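Local coordinates for proto-oncogene tyrosine-protein kinase receptor Ret (Danio rerio, PDB 7AMK) that is a receptor tyrosine kinase whose extracellular cadherin-like domains probably take part in assembling the complex with GDNF and the GFR alpha 1 co-receptor, at residues L259-R264 with T313-K318; G336-D341 with E348-L353; T141-P146 with E229-P234. The protein carries 4 engineered substitutions. All coordinates share one frame; numbering follows the deposited sequence.

Overall arrangement
Following the chain from its N terminus, contact 3 comes first. T141-P146 meets E229-P234 and closes a loop of 82 residues, which holds most of the Cadherin domain. Contact 3 ties this domain to cadherin-like domain 3. There contact 1 pairs L259-R264 with T313-K318 and closes a loop of 48 residues. Contact 2 pairs G336-D341 with E348-L353 in a beta hairpin, across a turn of 6 residues. The three loops lie in series; none nests in or crosses another. Contacts 1 and 2 belong to two different sheets packed against each other, and the centres of the two contacts are about 11 Å apart. All three contacts supply ligands to one calcium ion, through D230, N232, D263 and D341.

Contact 1: L259-R264 with T313-K318; sequences LFVYDR and TVHEYK. With CA (calcium ion), chain N.
F260 and E316 face each other in a non-hydrogen-bonded pair of two antiparallel strands, and their side chains lie side by side, pointing the same way. The F260 side chain can be followed outward. CB lies 3.8 Å from H315 O. CG is anti to the carbonyl carbon (chi1 -68°), and CD1 then lies near both H315 O and E316 CG. CE1 makes the closest approach, 3.3 Å from E316 CG, and it also lies near E316 CD. The ring and carboxylate planes are 64° apart. The carboxylate itself is paired with R301 on the adjoining strand. An alanine in place of F260 would probably open a gap beside E316 CG and let the E316 chain move more freely. V314 completes this face: its CG2 is 3.9 Å from Y262 CD2.

On the other face are L259, V261, D263, T313, H315 and Y317. V261 CG2 packs 3.8 Å from Y317 CE2. V261 O lies in plane at the edge of the H315 ring. H315 ND1 is hydrogen-bonded to H298, while NE2 is buried with no partner in the model. Six backbone hydrogen bonds join the strands. H315 N to V261 O is the shortest, at 2.6 Å. At the strand end D263 grips a calcium ion with both oxygens, OD2 at 2.4 Å. T313 OG1 bonds to D265 O, and D265 is another ligand of this ion. The strands belong to one sheet of a cadherin-like beta sandwich, and D263 and D265 supply calcium ligands at its end, as the DxD motif does in cadherins.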
loop_
_atom_site.group_PDB
_atom_site.type_symbol
_atom_site.label_atom_id
_atom_site.label_comp_id
_atom_site.label_asym_id
_atom_site.label_seq_id
_atom_site.Cartn_x
_atom_site.Cartn_y
_atom_site.Cartn_z
ATOM N N LEU A 259 -5.889 -13.508 -2.483
ATOM C CA LEU A 259 -5.878 -14.915 -2.857
ATOM C C LEU A 259 -5.256 -15.074 -4.242
ATOM O O LEU A 259 -5.544 -14.300 -5.166
ATOM C CB LEU A 259 -7.291 -15.512 -2.824
ATOM C CG LEU A 259 -7.902 -15.820 -1.453
ATOM C CD1 LEU A 259 -9.344 -16.295 -1.582
ATOM C CD2 LEU A 259 -7.076 -16.857 -0.703
ATOM N N PHE A 260 -4.400 -16.081 -4.370
ATOM C CA PHE A 260 -3.657 -16.363 -5.589
ATOM C C PHE A 260 -4.249 -17.583 -6.270
ATOM O O PHE A 260 -4.496 -18.602 -5.617
ATOM C CB PHE A 260 -2.174 -16.607 -5.286
ATOM C CG PHE A 260 -1.451 -15.380 -4.808
ATOM C CD1 PHE A 260 -0.973 -14.450 -5.714
ATOM C CD2 PHE A 260 -1.287 -15.143 -3.460
ATOM C CE1 PHE A 260 -0.317 -13.308 -5.277
ATOM C CE2 PHE A 260 -0.639 -14.008 -3.015
ATOM C CZ PHE A 260 -0.149 -13.087 -3.927
ATOM N N VAL A 261 -4.472 -17.475 -7.578
ATOM C CA VAL A 261 -4.949 -18.579 -8.398
ATOM C C VAL A 261 -3.942 -18.773 -9.516
ATOM O O VAL A 261 -3.453 -17.794 -10.087
ATOM C CB VAL A 261 -6.371 -18.307 -8.946
ATOM C CG1 VAL A 261 -6.700 -19.237 -10.112
ATOM C CG2 VAL A 261 -7.393 -18.416 -7.803
ATOM N N TYR A 262 -3.621 -20.021 -9.814
ATOM C CA TYR A 262 -2.590 -20.347 -10.781
ATOM C C TYR A 262 -3.181 -21.097 -11.962
ATOM O O TYR A 262 -4.142 -21.861 -11.821
ATOM C CB TYR A 262 -1.469 -21.185 -10.147
ATOM C CG TYR A 262 -0.891 -20.531 -8.911
ATOM C CD1 TYR A 262 -1.474 -20.721 -7.656
ATOM C CD2 TYR A 262 0.224 -19.702 -8.996
ATOM C CE1 TYR A 262 -0.944 -20.107 -6.520
ATOM C CE2 TYR A 262 0.747 -19.092 -7.886
ATOM C CZ TYR A 262 0.174 -19.288 -6.647
ATOM O OH TYR A 262 0.732 -18.658 -5.546
ATOM N N ASP A 263 -2.596 -20.862 -13.135
ATOM C CA ASP A 263 -3.046 -21.526 -14.356
ATOM C C ASP A 263 -1.813 -21.786 -15.212
ATOM O O ASP A 263 -1.073 -20.850 -15.532
ATOM C CB ASP A 263 -4.078 -20.658 -15.098
ATOM C CG ASP A 263 -4.829 -21.416 -16.181
ATOM O OD1 ASP A 263 -4.197 -22.121 -16.979
ATOM O OD2 ASP A 263 -6.065 -21.298 -16.239
ATOM N N ARG A 264 -1.577 -23.051 -15.565
ATOM C CA ARG A 264 -0.368 -23.382 -16.312
ATOM C C ARG A 264 -0.379 -22.846 -17.736
ATOM O O ARG A 264 0.691 -22.746 -18.353
ATOM C CB ARG A 264 -0.157 -24.894 -16.321
ATOM C CG ARG A 264 0.082 -25.427 -14.923
ATOM C CD ARG A 264 0.488 -26.894 -14.910
ATOM N NE ARG A 264 0.723 -27.334 -13.534
ATOM C CZ ARG A 264 1.863 -27.183 -12.869
ATOM N NH1 ARG A 264 2.929 -26.634 -13.433
ATOM N NH2 ARG A 264 1.934 -27.595 -11.603
ATOM N N THR A 313 0.385 -18.493 -15.870
ATOM C CA THR A 313 -0.256 -17.276 -15.387
ATOM C C THR A 313 -0.506 -17.385 -13.890
ATOM O O THR A 313 -0.972 -18.422 -13.393
ATOM C CB THR A 313 -1.587 -17.022 -16.137
ATOM O OG1 THR A 313 -1.352 -17.088 -17.554
ATOM C CG2 THR A 313 -2.186 -15.653 -15.787
ATOM N N VAL A 314 -0.187 -16.310 -13.180
ATOM C CA VAL A 314 -0.487 -16.150 -11.762
ATOM C C VAL A 314 -1.568 -15.084 -11.632
ATOM O O VAL A 314 -1.399 -13.957 -12.123
ATOM C CB VAL A 314 0.768 -15.765 -10.963
ATOM C CG1 VAL A 314 0.434 -15.546 -9.492
ATOM C CG2 VAL A 314 1.810 -16.838 -11.095
ATOM N N HIS A 315 -2.684 -15.435 -10.986
ATOM C CA HIS A 315 -3.769 -14.485 -10.742
ATOM C C HIS A 315 -3.774 -14.029 -9.282
ATOM O O HIS A 315 -3.515 -14.820 -8.374
ATOM C CB HIS A 315 -5.142 -15.085 -11.093
ATOM C CG HIS A 315 -5.288 -15.460 -12.532
ATOM N ND1 HIS A 315 -5.907 -14.645 -13.456
ATOM C CD2 HIS A 315 -4.911 -16.578 -13.207
ATOM C CE1 HIS A 315 -5.907 -15.240 -14.637
ATOM N NE2 HIS A 315 -5.301 -16.410 -14.513
ATOM N N GLU A 316 -4.087 -12.753 -9.056
ATOM C CA GLU A 316 -4.241 -12.201 -7.713
ATOM C C GLU A 316 -5.642 -11.637 -7.555
ATOM O O GLU A 316 -6.070 -10.786 -8.347
ATOM C CB GLU A 316 -3.235 -11.089 -7.426
ATOM C CG GLU A 316 -1.774 -11.457 -7.524
ATOM C CD GLU A 316 -0.880 -10.305 -7.073
ATOM O OE1 GLU A 316 -1.388 -9.408 -6.365
ATOM O OE2 GLU A 316 0.319 -10.294 -7.425
ATOM N N TYR A 317 -6.335 -12.080 -6.513
ATOM C CA TYR A 317 -7.668 -11.596 -6.179
ATOM C C TYR A 317 -7.599 -10.888 -4.831
ATOM O O TYR A 317 -7.159 -11.479 -3.838
ATOM C CB TYR A 317 -8.666 -12.760 -6.144
ATOM C CG TYR A 317 -8.863 -13.376 -7.506
ATOM C CD1 TYR A 317 -9.815 -12.862 -8.375
ATOM C CD2 TYR A 317 -8.070 -14.445 -7.938
ATOM C CE1 TYR A 317 -10.003 -13.388 -9.603
ATOM C CE2 TYR A 317 -8.254 -14.989 -9.194
ATOM C CZ TYR A 317 -9.224 -14.449 -10.025
ATOM O OH TYR A 317 -9.440 -14.941 -11.294
ATOM N N LYS A 318 -8.023 -9.628 -4.794
ATOM C CA LYS A 318 -7.897 -8.816 -3.590
ATOM C C LYS A 318 -9.257 -8.241 -3.213
ATOM O O LYS A 318 -9.906 -7.596 -4.035
ATOM C CB LYS A 318 -6.872 -7.696 -3.806
ATOM C CG LYS A 318 -5.515 -8.195 -4.313
ATOM C CD LYS A 318 -4.557 -7.044 -4.593
HETATM CA CA CA N . -6.312 -22.396 -18.384
#

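Contact 2: G336-D341 with E348-L353; sequences GYLVND and EGTVLL. With CA (calcium ion), chain N; NAG (2-acetamido-2-deoxy-beta-D-glucopyranose), chain E.
Y337 to N340 pair with L353 to T350 in antiparallel register, the short strand axes 4.5 Å apart at an angle of 162°. Y337 with L353 and V339 with V351 are the hydrogen-bonded pairs. D341 N to G349 O adds a fifth backbone bond, 2.8 Å long, beyond the last bridge. T350 CA also approaches V339 O in a CA-H...O contact.

V339 and V351 lie side by side on one face. V351 CG1 is anti to the carbonyl carbon (chi1 -58°), which leaves CG2 between the backbone N and the carbonyl carbon. V351 CG2 presses on V339 CB at 3.4 Å, a tight fit. V339 CG2 then crosses to L353 CD1 at 3.8 Å. This is the core face: L353 also touches L259 and V261, and V339 touches Y317. The two strands form a beta hairpin of the cadherin-like beta sandwich, with 279-283 on its far side next to 336-341.

On the other face L338 CD1 meets T350 CB obliquely, 3.9 Å away. L352 CD1 lies near L338 CB. N340 is glycosylated, its ND2 bonded to C1 of an N-acetylglucosamine. N340 CG is anti to the backbone N (chi1 -176°), and this sets CG 3.4 Å from T350 CG2. L338 CD2 touches the acetamido group of the same sugar, 3.6 Å from its O7.

D341 ends the strand. Its CB lies near G349 O, and its OD2 binds a calcium ion at 2.5 Å, together with D230, N232, D263, D265 and N277.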
loop_
_atom_site.group_PDB
_atom_site.type_symbol
_atom_site.label_atom_id
_atom_site.label_comp_id
_atom_site.label_asym_id
_atom_site.label_seq_id
_atom_site.Cartn_x
_atom_site.Cartn_y
_atom_site.Cartn_z
ATOM N N GLY A 336 -18.413 -15.674 -1.074
ATOM C CA GLY A 336 -17.942 -16.544 -2.124
ATOM C C GLY A 336 -17.632 -15.767 -3.390
ATOM O O GLY A 336 -18.262 -14.745 -3.681
ATOM N N TYR A 337 -16.632 -16.253 -4.136
ATOM C CA TYR A 337 -16.247 -15.645 -5.410
ATOM C C TYR A 337 -15.879 -16.761 -6.384
ATOM O O TYR A 337 -14.845 -17.412 -6.221
ATOM C CB TYR A 337 -15.092 -14.658 -5.227
ATOM C CG TYR A 337 -14.862 -13.781 -6.435
ATOM C CD1 TYR A 337 -15.680 -12.690 -6.682
ATOM C CD2 TYR A 337 -13.828 -14.046 -7.334
ATOM C CE1 TYR A 337 -15.484 -11.889 -7.783
ATOM C CE2 TYR A 337 -13.625 -13.256 -8.432
ATOM C CZ TYR A 337 -14.461 -12.174 -8.657
ATOM O OH TYR A 337 -14.276 -11.351 -9.748
ATOM N N LEU A 338 -16.731 -16.984 -7.387
ATOM C CA LEU A 338 -16.528 -18.039 -8.375
ATOM C C LEU A 338 -15.617 -17.540 -9.489
ATOM O O LEU A 338 -15.953 -16.572 -10.184
ATOM C CB LEU A 338 -17.859 -18.494 -8.964
ATOM C CG LEU A 338 -17.703 -19.588 -10.008
ATOM C CD1 LEU A 338 -17.352 -20.898 -9.329
ATOM C CD2 LEU A 338 -18.972 -19.713 -10.794
ATOM N N VAL A 339 -14.473 -18.202 -9.653
ATOM C CA VAL A 339 -13.517 -17.904 -10.713
ATOM C C VAL A 339 -13.677 -18.948 -11.812
ATOM O O VAL A 339 -13.473 -20.145 -11.585
ATOM C CB VAL A 339 -12.076 -17.887 -10.184
ATOM C CG1 VAL A 339 -11.112 -17.851 -11.349
ATOM C CG2 VAL A 339 -11.839 -16.678 -9.265
ATOM N N ASN A 340 -14.019 -18.507 -13.016
ATOM C CA ASN A 340 -14.382 -19.415 -14.103
ATOM C C ASN A 340 -13.420 -19.217 -15.276
ATOM O O ASN A 340 -13.363 -18.130 -15.852
ATOM C CB ASN A 340 -15.831 -19.153 -14.505
ATOM C CG ASN A 340 -16.356 -20.103 -15.555
ATOM O OD1 ASN A 340 -15.611 -20.810 -16.223
ATOM N ND2 ASN A 340 -17.682 -20.111 -15.702
ATOM N N ASP A 341 -12.643 -20.256 -15.598
ATOM C CA ASP A 341 -11.840 -20.314 -16.821
ATOM C C ASP A 341 -12.776 -20.605 -17.987
ATOM O O ASP A 341 -13.129 -21.757 -18.243
ATOM C CB ASP A 341 -10.763 -21.386 -16.705
ATOM C CG ASP A 341 -9.810 -21.416 -17.923
ATOM O OD1 ASP A 341 -10.108 -20.799 -18.987
ATOM O OD2 ASP A 341 -8.745 -22.070 -17.782
ATOM N N GLU A 348 -15.124 -28.478 -15.368
ATOM C CA GLU A 348 -14.158 -28.550 -14.276
ATOM C C GLU A 348 -13.197 -27.366 -14.290
ATOM O O GLU A 348 -12.129 -27.409 -13.662
ATOM C CB GLU A 348 -13.388 -29.872 -14.341
ATOM N N GLY A 349 -13.559 -26.301 -14.985
ATOM C CA GLY A 349 -12.637 -25.202 -15.133
ATOM C C GLY A 349 -12.917 -24.021 -14.233
ATOM O O GLY A 349 -12.618 -22.888 -14.614
ATOM N N THR A 350 -13.474 -24.251 -13.040
ATOM C CA THR A 350 -13.763 -23.163 -12.113
ATOM C C THR A 350 -13.158 -23.447 -10.742
ATOM O O THR A 350 -12.956 -24.603 -10.363
ATOM C CB THR A 350 -15.275 -22.923 -11.962
ATOM O OG1 THR A 350 -15.902 -24.110 -11.469
ATOM C CG2 THR A 350 -15.876 -22.551 -13.294
ATOM N N VAL A 351 -12.866 -22.373 -10.004
ATOM C CA VAL A 351 -12.473 -22.438 -8.598
ATOM C C VAL A 351 -13.336 -21.467 -7.801
ATOM O O VAL A 351 -13.558 -20.318 -8.211
ATOM C CB VAL A 351 -10.978 -22.108 -8.372
ATOM C CG1 VAL A 351 -10.092 -23.038 -9.149
ATOM C CG2 VAL A 351 -10.680 -20.669 -8.775
ATOM N N LEU A 352 -13.814 -21.933 -6.655
ATOM C CA LEU A 352 -14.601 -21.128 -5.737
ATOM C C LEU A 352 -13.673 -20.550 -4.667
ATOM O O LEU A 352 -12.999 -21.299 -3.957
ATOM C CB LEU A 352 -15.708 -21.984 -5.116
ATOM C CG LEU A 352 -16.725 -21.265 -4.232
ATOM C CD1 LEU A 352 -17.373 -20.119 -4.975
ATOM C CD2 LEU A 352 -17.785 -22.242 -3.740
ATOM N N LEU A 353 -13.627 -19.226 -4.562
ATOM C CA LEU A 353 -12.825 -18.562 -3.544
ATOM C C LEU A 353 -13.721 -18.019 -2.438
ATOM O O LEU A 353 -14.874 -17.657 -2.680
ATOM C CB LEU A 353 -12.007 -17.418 -4.133
ATOM C CG LEU A 353 -10.987 -17.803 -5.199
ATOM C CD1 LEU A 353 -10.317 -16.543 -5.742
ATOM C CD2 LEU A 353 -9.991 -18.768 -4.591
HETATM CA CA CA N . -6.312 -22.396 -18.384
HETATM C C1 NAG E . -18.378 -20.904 -16.668
HETATM C C2 NAG E . -19.826 -21.216 -16.274
HETATM C C3 NAG E . -20.521 -21.992 -17.394
HETATM C C4 NAG E . -20.351 -21.317 -18.749
HETATM C C5 NAG E . -18.885 -20.966 -19.002
HETATM C C6 NAG E . -18.651 -20.146 -20.257
HETATM C C7 NAG E . -20.418 -21.563 -13.901
HETATM C C8 NAG E . -21.073 -20.211 -13.947
HETATM N N2 NAG E . -19.857 -21.987 -15.040
HETATM O O3 NAG E . -21.903 -22.149 -17.086
HETATM O O4 NAG E . -20.718 -22.259 -19.750
HETATM O O5 NAG E . -18.360 -20.204 -17.909
HETATM O O6 NAG E . -19.828 -19.522 -20.753
HETATM O O7 NAG E . -20.402 -22.242 -12.877
#

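Contact 3: T141-P146 with E229-P234; sequences TENREP and EDDNSP. With CA (calcium ion), chain M; CA (calcium ion), chain L; CA (calcium ion), chain N.
E142 and D231 reach tip to tip around two calcium ions, in an interdomain calcium site of the cadherin type. E142 splits its carboxylate between the metals. OE1 binds one ion at 2.3 Å, and OE2 binds the second at 2.4 Å. D231 does the same: OD2 goes to the first ion and OD1 to the second. Two waters, D194 and E196 complete the first ion's shell. The second also takes E229 O, along with E196, D228 and D265. A third ion is bound by D230 OD1 and N232 O, beyond the meeting of the two segments.

The second shell fixes these ligands. E229 N donates to the anti lone pair of E142 OE2 at 2.8 Å, so this oxygen serves a metal and an amide together. E142 CG lies between the backbone N and the carbonyl carbon (chi1 64°), and this puts CG beside E229 N and E229 CG. N143 ND2 uses both hydrogens, with both acceptors close to its amide plane. One bond runs from N143 ND2 to the metal ligand D231 OD2, at 2.8 Å. The other goes to E229 OE2. These bonds probably ease the repulsion among the crowded carboxylates.

Farther out R144 forms a salt bridge with E229. T141 CG2 lies over the centre of one guanidinium face. R144 NH1 meets E229 OE1 at 2.7 Å, coming from above the carboxylate plane, 38° out of it.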
loop_
_atom_site.group_PDB
_atom_site.type_symbol
_atom_site.label_atom_id
_atom_site.label_comp_id
_atom_site.label_asym_id
_atom_site.label_seq_id
_atom_site.Cartn_x
_atom_site.Cartn_y
_atom_site.Cartn_z
ATOM N N THR A 141 0.017 -25.498 -33.143
ATOM C CA THR A 141 -0.593 -25.403 -31.830
ATOM C C THR A 141 -0.568 -26.774 -31.170
ATOM O O THR A 141 -0.629 -27.801 -31.846
ATOM C CB THR A 141 -2.022 -24.867 -31.917
ATOM O OG1 THR A 141 -1.996 -23.597 -32.566
ATOM C CG2 THR A 141 -2.642 -24.687 -30.502
ATOM N N GLU A 142 -0.438 -26.776 -29.844
ATOM C CA GLU A 142 -0.456 -28.024 -29.089
ATOM C C GLU A 142 -1.800 -28.743 -29.287
ATOM O O GLU A 142 -2.786 -28.162 -29.753
ATOM C CB GLU A 142 -0.182 -27.728 -27.607
ATOM C CG GLU A 142 -1.249 -26.871 -26.954
ATOM C CD GLU A 142 -1.183 -26.853 -25.439
ATOM O OE1 GLU A 142 -0.527 -27.722 -24.824
ATOM O OE2 GLU A 142 -1.804 -25.940 -24.869
ATOM N N ASN A 143 -1.815 -30.040 -28.977
ATOM C CA ASN A 143 -3.053 -30.857 -28.956
ATOM C C ASN A 143 -3.767 -30.885 -30.310
ATOM O O ASN A 143 -4.998 -30.828 -30.380
ATOM C CB ASN A 143 -4.038 -30.375 -27.889
ATOM C CG ASN A 143 -3.427 -30.301 -26.514
ATOM O OD1 ASN A 143 -2.542 -31.076 -26.172
ATOM N ND2 ASN A 143 -3.895 -29.349 -25.713
ATOM N N ARG A 144 -3.004 -30.976 -31.395
ATOM C CA ARG A 144 -3.564 -30.935 -32.738
ATOM C C ARG A 144 -3.132 -32.157 -33.535
ATOM O O ARG A 144 -2.110 -32.785 -33.248
ATOM C CB ARG A 144 -3.132 -29.675 -33.508
ATOM C CG ARG A 144 -3.727 -28.398 -33.017
ATOM C CD ARG A 144 -5.219 -28.380 -33.229
ATOM N NE ARG A 144 -5.765 -27.069 -32.890
ATOM C CZ ARG A 144 -6.175 -26.725 -31.678
ATOM N NH1 ARG A 144 -6.130 -27.577 -30.671
ATOM N NH2 ARG A 144 -6.646 -25.497 -31.471
ATOM N N GLU A 145 -3.893 -32.413 -34.593
ATOM C CA GLU A 145 -3.692 -33.567 -35.457
ATOM C C GLU A 145 -2.363 -33.487 -36.219
ATOM O O GLU A 145 -2.062 -32.466 -36.855
ATOM C CB GLU A 145 -4.857 -33.664 -36.450
ATOM C CG GLU A 145 -4.508 -34.305 -37.798
ATOM C CD GLU A 145 -5.589 -35.279 -38.279
ATOM O OE1 GLU A 145 -6.194 -35.958 -37.421
ATOM O OE2 GLU A 145 -5.826 -35.377 -39.506
ATOM N N PRO A 146 -1.575 -34.558 -36.207
ATOM C CA PRO A 146 -0.335 -34.594 -37.001
ATOM C C PRO A 146 -0.599 -34.314 -38.475
ATOM O O PRO A 146 -1.704 -34.517 -38.987
ATOM C CB PRO A 146 0.174 -36.029 -36.811
ATOM C CG PRO A 146 -0.625 -36.613 -35.661
ATOM C CD PRO A 146 -1.907 -35.846 -35.572
ATOM N N GLU A 229 -2.827 -23.596 -26.055
ATOM C CA GLU A 229 -4.271 -23.495 -25.955
ATOM C C GLU A 229 -4.655 -23.644 -24.489
ATOM O O GLU A 229 -3.837 -24.019 -23.649
ATOM C CB GLU A 229 -4.972 -24.528 -26.840
ATOM C CG GLU A 229 -4.974 -25.904 -26.302
ATOM C CD GLU A 229 -5.822 -26.839 -27.163
ATOM O OE1 GLU A 229 -6.298 -26.379 -28.223
ATOM O OE2 GLU A 229 -6.016 -28.025 -26.790
ATOM N N ASP A 230 -5.907 -23.324 -24.181
ATOM C CA ASP A 230 -6.394 -23.315 -22.803
ATOM C C ASP A 230 -6.775 -24.752 -22.465
ATOM O O ASP A 230 -7.882 -25.209 -22.743
ATOM C CB ASP A 230 -7.558 -22.332 -22.652
ATOM C CG ASP A 230 -8.121 -22.259 -21.215
ATOM O OD1 ASP A 230 -7.581 -22.877 -20.276
ATOM O OD2 ASP A 230 -9.137 -21.561 -21.045
ATOM N N ASP A 231 -5.829 -25.489 -21.883
ATOM C CA ASP A 231 -6.063 -26.898 -21.577
ATOM C C ASP A 231 -5.668 -27.226 -20.140
ATOM O O ASP A 231 -5.412 -28.392 -19.823
ATOM C CB ASP A 231 -5.333 -27.814 -22.583
ATOM C CG ASP A 231 -3.786 -27.713 -22.487
ATOM O OD1 ASP A 231 -3.256 -26.900 -21.704
ATOM O OD2 ASP A 231 -3.103 -28.478 -23.198
ATOM N N ASN A 232 -5.605 -26.217 -19.275
ATOM C CA ASN A 232 -5.322 -26.413 -17.863
ATOM C C ASN A 232 -6.291 -25.574 -17.046
ATOM O O ASN A 232 -6.484 -24.393 -17.336
ATOM C CB ASN A 232 -3.876 -26.042 -17.523
ATOM C CG ASN A 232 -2.871 -27.003 -18.138
ATOM O OD1 ASN A 232 -2.512 -28.013 -17.530
ATOM N ND2 ASN A 232 -2.417 -26.693 -19.351
ATOM N N SER A 233 -6.919 -26.202 -16.041
ATOM C CA SER A 233 -7.835 -25.439 -15.218
ATOM C C SER A 233 -7.091 -24.696 -14.116
ATOM O O SER A 233 -6.022 -25.125 -13.675
ATOM C CB SER A 233 -8.877 -26.349 -14.591
ATOM O OG SER A 233 -8.251 -27.420 -13.924
ATOM N N PRO A 234 -7.647 -23.570 -13.680
ATOM C CA PRO A 234 -7.050 -22.832 -12.569
ATOM C C PRO A 234 -7.169 -23.601 -11.267
ATOM O O PRO A 234 -8.029 -24.460 -11.099
ATOM C CB PRO A 234 -7.867 -21.547 -12.536
ATOM C CG PRO A 234 -9.184 -21.939 -13.128
ATOM C CD PRO A 234 -8.844 -22.903 -14.210
HETATM CA CA CA M . -1.914 -25.074 -22.655
HETATM CA CA CA L . -0.892 -28.846 -22.882
HETATM CA CA CA N . -6.312 -22.396 -18.384
HETATM O O HOH W 1 -1.332 -29.843 -20.813
HETATM O O HOH W 2 -1.333 -30.733 -24.172
#